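Local coordinates for protein steroid delta-isomerase (Pseudomonas aeruginosa, PDB 3MSO) that probably isomerises a steroid or similar small molecule, as a SnoaL-like member of the NTF2 superfamily, at residues B[99-104]-B[112-117]. Residues are numbered along the deposited sequence; the frame is centred on the assembly and turned at random.
Sequences IDMIRF and DFEVMV
The hairpin of strands 94-104 and 110-118 forms the middle of the curved sheet of this NTF2-like fold, and illustrates how an antiparallel strand pair sorts its side chains alternately onto two faces with different neighbours. Segments 99-104 and 112-117 run at 164° to one another, and the hydrogen-bonded pairs Ile99–Met116, Met101–Glu114 and Arg103–Asp112 put their side chains on one face. At the middle pair, Met101 N donates to Glu114 O over 2.8 Å, nearly along the C=O axis. The return bond, from Glu114 N to Met101 O, reaches the carbonyl from above its plane, and a water also donates to that oxygen and to Asp112 OD1.

Met101, a selenomethionine, leaves with CG anti to its backbone N (chi1 -179°) and then bends at chi3. This brings its CE methyl to 3.6 Å from Glu114 OE1. The same Met101 CE lies 3.8 Å from the CE of selenomethionine Met116. Asp112 crosses Arg103 obliquely: Arg103 NH1 stays 4.1 Å from Asp112 OD1, beyond a salt bridge, and the carboxylate's salt bridge runs instead from OD2 to Arg41. This face meets the second subunit, where Arg118 and Lys97 of that subunit pair with Glu114 OE2.

The other face, that of Asp100, Ile102, Phe113 and Val115, is met by Trp18 of helix 9-23, edge-to-face with the Phe113 ring. Ile102 CG1 lies over one face of this ring, a CH-pi contact at 4.0 Å from the centroid. Asp100, whose OD2 hydrogen-bonds Tyr71, brings its other oxygen, OD1, to the ring's edge in plane, 3.3 Å from Phe113 CE1.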
ATOM      1  N   ILE B  99       8.330 -12.234   9.887  1.00 38.39           N
ATOM      2  CA  ILE B  99       9.009 -13.512   9.681  1.00 37.27           C
ATOM      3  C   ILE B  99       9.978 -13.476   8.508  1.00 42.76           C
ATOM      4  O   ILE B  99       9.686 -12.882   7.485  1.00 43.23           O
ATOM      5  CB  ILE B  99       8.057 -14.748   9.563  1.00 39.91           C
ATOM      6  CG1 ILE B  99       7.077 -14.644   8.370  1.00 41.59           C
ATOM      7  CG2 ILE B  99       7.351 -15.059  10.871  1.00 40.02           C
ATOM      8  CD1 ILE B  99       6.810 -16.004   7.623  1.00 49.18           C
ATOM      9  N   ASP B 100      11.128 -14.141   8.655  1.00 41.48           N
ATOM     10  CA  ASP B 100      12.075 -14.387   7.567  1.00 41.10           C
ATOM     11  C   ASP B 100      11.838 -15.875   7.318  1.00 42.86           C
ATOM     12  O   ASP B 100      12.057 -16.674   8.240  1.00 45.39           O
ATOM     13  CB  ASP B 100      13.545 -14.164   8.002  1.00 42.96           C
ATOM     14  CG  ASP B 100      13.936 -12.714   8.201  1.00 48.83           C
ATOM     15  OD1 ASP B 100      13.460 -11.863   7.427  1.00 52.57           O
ATOM     16  OD2 ASP B 100      14.769 -12.438   9.099  1.00 48.03           O
HETATM   17  N   MSE B 101      11.274 -16.239   6.154  1.00 34.55           N
HETATM   18  CA  MSE B 101      11.037 -17.640   5.803  1.00 33.47           C
HETATM   19  C   MSE B 101      12.069 -18.026   4.746  1.00 42.14           C
HETATM   20  O   MSE B 101      11.922 -17.687   3.574  1.00 45.50           O
HETATM   21  CB  MSE B 101       9.593 -17.908   5.359  1.00 34.06           C
HETATM   22  CG  MSE B 101       9.326 -19.389   5.005  1.00 38.18           C
HETATM   23 SE   MSE B 101       7.467 -19.913   5.315  0.75 42.68          SE
HETATM   24  CE  MSE B 101       6.570 -18.625   4.235  1.00 38.59           C
ATOM     25  N   ILE B 102      13.128 -18.702   5.196  1.00 38.53           N
ATOM     26  CA  ILE B 102      14.282 -19.081   4.386  1.00 40.02           C
ATOM     27  C   ILE B 102      14.266 -20.560   3.983  1.00 48.41           C
ATOM     28  O   ILE B 102      14.155 -21.439   4.851  1.00 49.30           O
ATOM     29  CB  ILE B 102      15.625 -18.718   5.136  1.00 42.28           C
ATOM     30  CG1 ILE B 102      15.573 -17.299   5.807  1.00 40.69           C
ATOM     31  CG2 ILE B 102      16.860 -18.910   4.230  1.00 43.27           C
ATOM     32  CD1 ILE B 102      16.674 -16.992   6.742  1.00 38.67           C
ATOM     33  N   ARG B 103      14.434 -20.818   2.667  1.00 45.58           N
ATOM     34  CA  ARG B 103      14.606 -22.147   2.078  1.00 46.27           C
ATOM     35  C   ARG B 103      16.071 -22.256   1.564  1.00 51.29           C
ATOM     36  O   ARG B 103      16.564 -21.353   0.875  1.00 52.55           O
ATOM     37  CB  ARG B 103      13.620 -22.410   0.935  1.00 48.20           C
ATOM     38  CG  ARG B 103      13.759 -23.817   0.343  1.00 55.38           C
ATOM     39  CD  ARG B 103      12.993 -23.990  -0.944  1.00 56.27           C
ATOM     40  NE  ARG B 103      11.585 -24.278  -0.682  1.00 61.25           N
ATOM     41  CZ  ARG B 103      10.580 -23.449  -0.949  1.00 76.10           C
ATOM     42  NH1 ARG B 103      10.812 -22.268  -1.519  1.00 56.54           N
ATOM     43  NH2 ARG B 103       9.332 -23.804  -0.671  1.00 68.90           N
ATOM     44  N   PHE B 104      16.746 -23.368   1.912  1.00 45.49           N
ATOM     45  CA  PHE B 104      18.124 -23.642   1.532  1.00 44.74           C
ATOM     46  C   PHE B 104      18.215 -24.849   0.570  1.00 53.31           C
ATOM     47  O   PHE B 104      17.301 -25.682   0.533  1.00 55.28           O
ATOM     48  CB  PHE B 104      18.918 -23.983   2.789  1.00 44.96           C
ATOM     49  CG  PHE B 104      18.922 -22.960   3.886  1.00 43.34           C
ATOM     50  CD1 PHE B 104      19.879 -21.960   3.916  1.00 46.57           C
ATOM     51  CD2 PHE B 104      18.022 -23.043   4.931  1.00 42.73           C
ATOM     52  CE1 PHE B 104      19.899 -21.030   4.951  1.00 47.21           C
ATOM     53  CE2 PHE B 104      18.055 -22.126   5.974  1.00 44.99           C
ATOM     54  CZ  PHE B 104      18.993 -21.123   5.980  1.00 43.99           C
ATOM     55  N   ASP B 112      15.487 -19.244  -1.514  1.00 47.09           N
ATOM     56  CA  ASP B 112      14.268 -18.460  -1.407  1.00 46.55           C
ATOM     57  C   ASP B 112      14.229 -17.740  -0.035  1.00 50.09           C
ATOM     58  O   ASP B 112      14.408 -18.361   1.011  1.00 49.55           O
ATOM     59  CB  ASP B 112      13.036 -19.364  -1.616  1.00 48.79           C
ATOM     60  CG  ASP B 112      11.741 -18.627  -1.909  1.00 67.74           C
ATOM     61  OD1 ASP B 112      11.036 -18.257  -0.946  1.00 68.48           O
ATOM     62  OD2 ASP B 112      11.401 -18.480  -3.097  1.00 78.81           O
ATOM     63  N   PHE B 113      14.030 -16.427  -0.058  1.00 45.43           N
ATOM     64  CA  PHE B 113      13.951 -15.633   1.146  1.00 43.60           C
ATOM     65  C   PHE B 113      12.671 -14.832   1.041  1.00 48.10           C
ATOM     66  O   PHE B 113      12.584 -13.886   0.250  1.00 48.71           O
ATOM     67  CB  PHE B 113      15.160 -14.707   1.260  1.00 46.10           C
ATOM     68  CG  PHE B 113      15.461 -14.227   2.661  1.00 47.18           C
ATOM     69  CD1 PHE B 113      14.539 -13.456   3.367  1.00 47.79           C
ATOM     70  CD2 PHE B 113      16.697 -14.478   3.249  1.00 49.25           C
ATOM     71  CE1 PHE B 113      14.829 -12.985   4.647  1.00 47.22           C
ATOM     72  CE2 PHE B 113      16.984 -14.007   4.534  1.00 50.59           C
ATOM     73  CZ  PHE B 113      16.051 -13.253   5.219  1.00 46.88           C
ATOM     74  N   GLU B 114      11.667 -15.233   1.834  1.00 42.98           N
ATOM     75  CA  GLU B 114      10.339 -14.637   1.864  1.00 41.08           C
ATOM     76  C   GLU B 114      10.088 -13.935   3.187  1.00 42.77           C
ATOM     77  O   GLU B 114      10.234 -14.535   4.251  1.00 42.29           O
ATOM     78  CB  GLU B 114       9.320 -15.732   1.602  1.00 42.16           C
ATOM     79  CG  GLU B 114       7.897 -15.269   1.422  1.00 49.14           C
ATOM     80  CD  GLU B 114       6.949 -16.376   1.003  1.00 58.11           C
ATOM     81  OE1 GLU B 114       7.397 -17.536   0.860  1.00 49.83           O
ATOM     82  OE2 GLU B 114       5.747 -16.079   0.837  1.00 38.28           O
ATOM     83  N   VAL B 115       9.732 -12.647   3.119  1.00 39.34           N
ATOM     84  CA  VAL B 115       9.454 -11.838   4.314  1.00 38.50           C
ATOM     85  C   VAL B 115       7.963 -11.479   4.375  1.00 39.72           C
ATOM     86  O   VAL B 115       7.363 -11.194   3.343  1.00 39.76           O
ATOM     87  CB  VAL B 115      10.363 -10.569   4.363  1.00 43.26           C
ATOM     88  CG1 VAL B 115      10.074  -9.707   5.595  1.00 42.92           C
ATOM     89  CG2 VAL B 115      11.840 -10.943   4.310  1.00 43.59           C
HETATM   90  N   MSE B 116       7.368 -11.531   5.580  1.00 33.70           N
HETATM   91  CA  MSE B 116       5.984 -11.084   5.862  1.00 31.99           C
HETATM   92  C   MSE B 116       6.056 -10.192   7.113  1.00 41.98           C
HETATM   93  O   MSE B 116       6.841 -10.448   8.031  1.00 41.73           O
HETATM   94  CB  MSE B 116       5.011 -12.231   6.124  1.00 31.65           C
HETATM   95  CG  MSE B 116       4.977 -13.263   5.017  1.00 34.39           C
HETATM   96 SE   MSE B 116       3.497 -14.471   5.242  0.75 35.53          SE
HETATM   97  CE  MSE B 116       4.083 -15.811   3.964  1.00 31.37           C
ATOM     98  N   VAL B 117       5.261  -9.137   7.120  1.00 41.27           N
ATOM     99  CA  VAL B 117       5.210  -8.170   8.206  1.00 41.00           C
ATOM    100  C   VAL B 117       3.739  -7.930   8.544  1.00 46.31           C
ATOM    101  O   VAL B 117       2.877  -8.056   7.671  1.00 47.80           O
ATOM    102  CB  VAL B 117       6.014  -6.875   7.816  1.00 43.42           C
ATOM    103  CG1 VAL B 117       5.561  -5.641   8.604  1.00 43.67           C
ATOM    104  CG2 VAL B 117       7.528  -7.090   7.976  1.00 42.10           C
TER
HETATM  105  O   HOH W   1      11.085 -19.509   1.540  1.00 42.85           O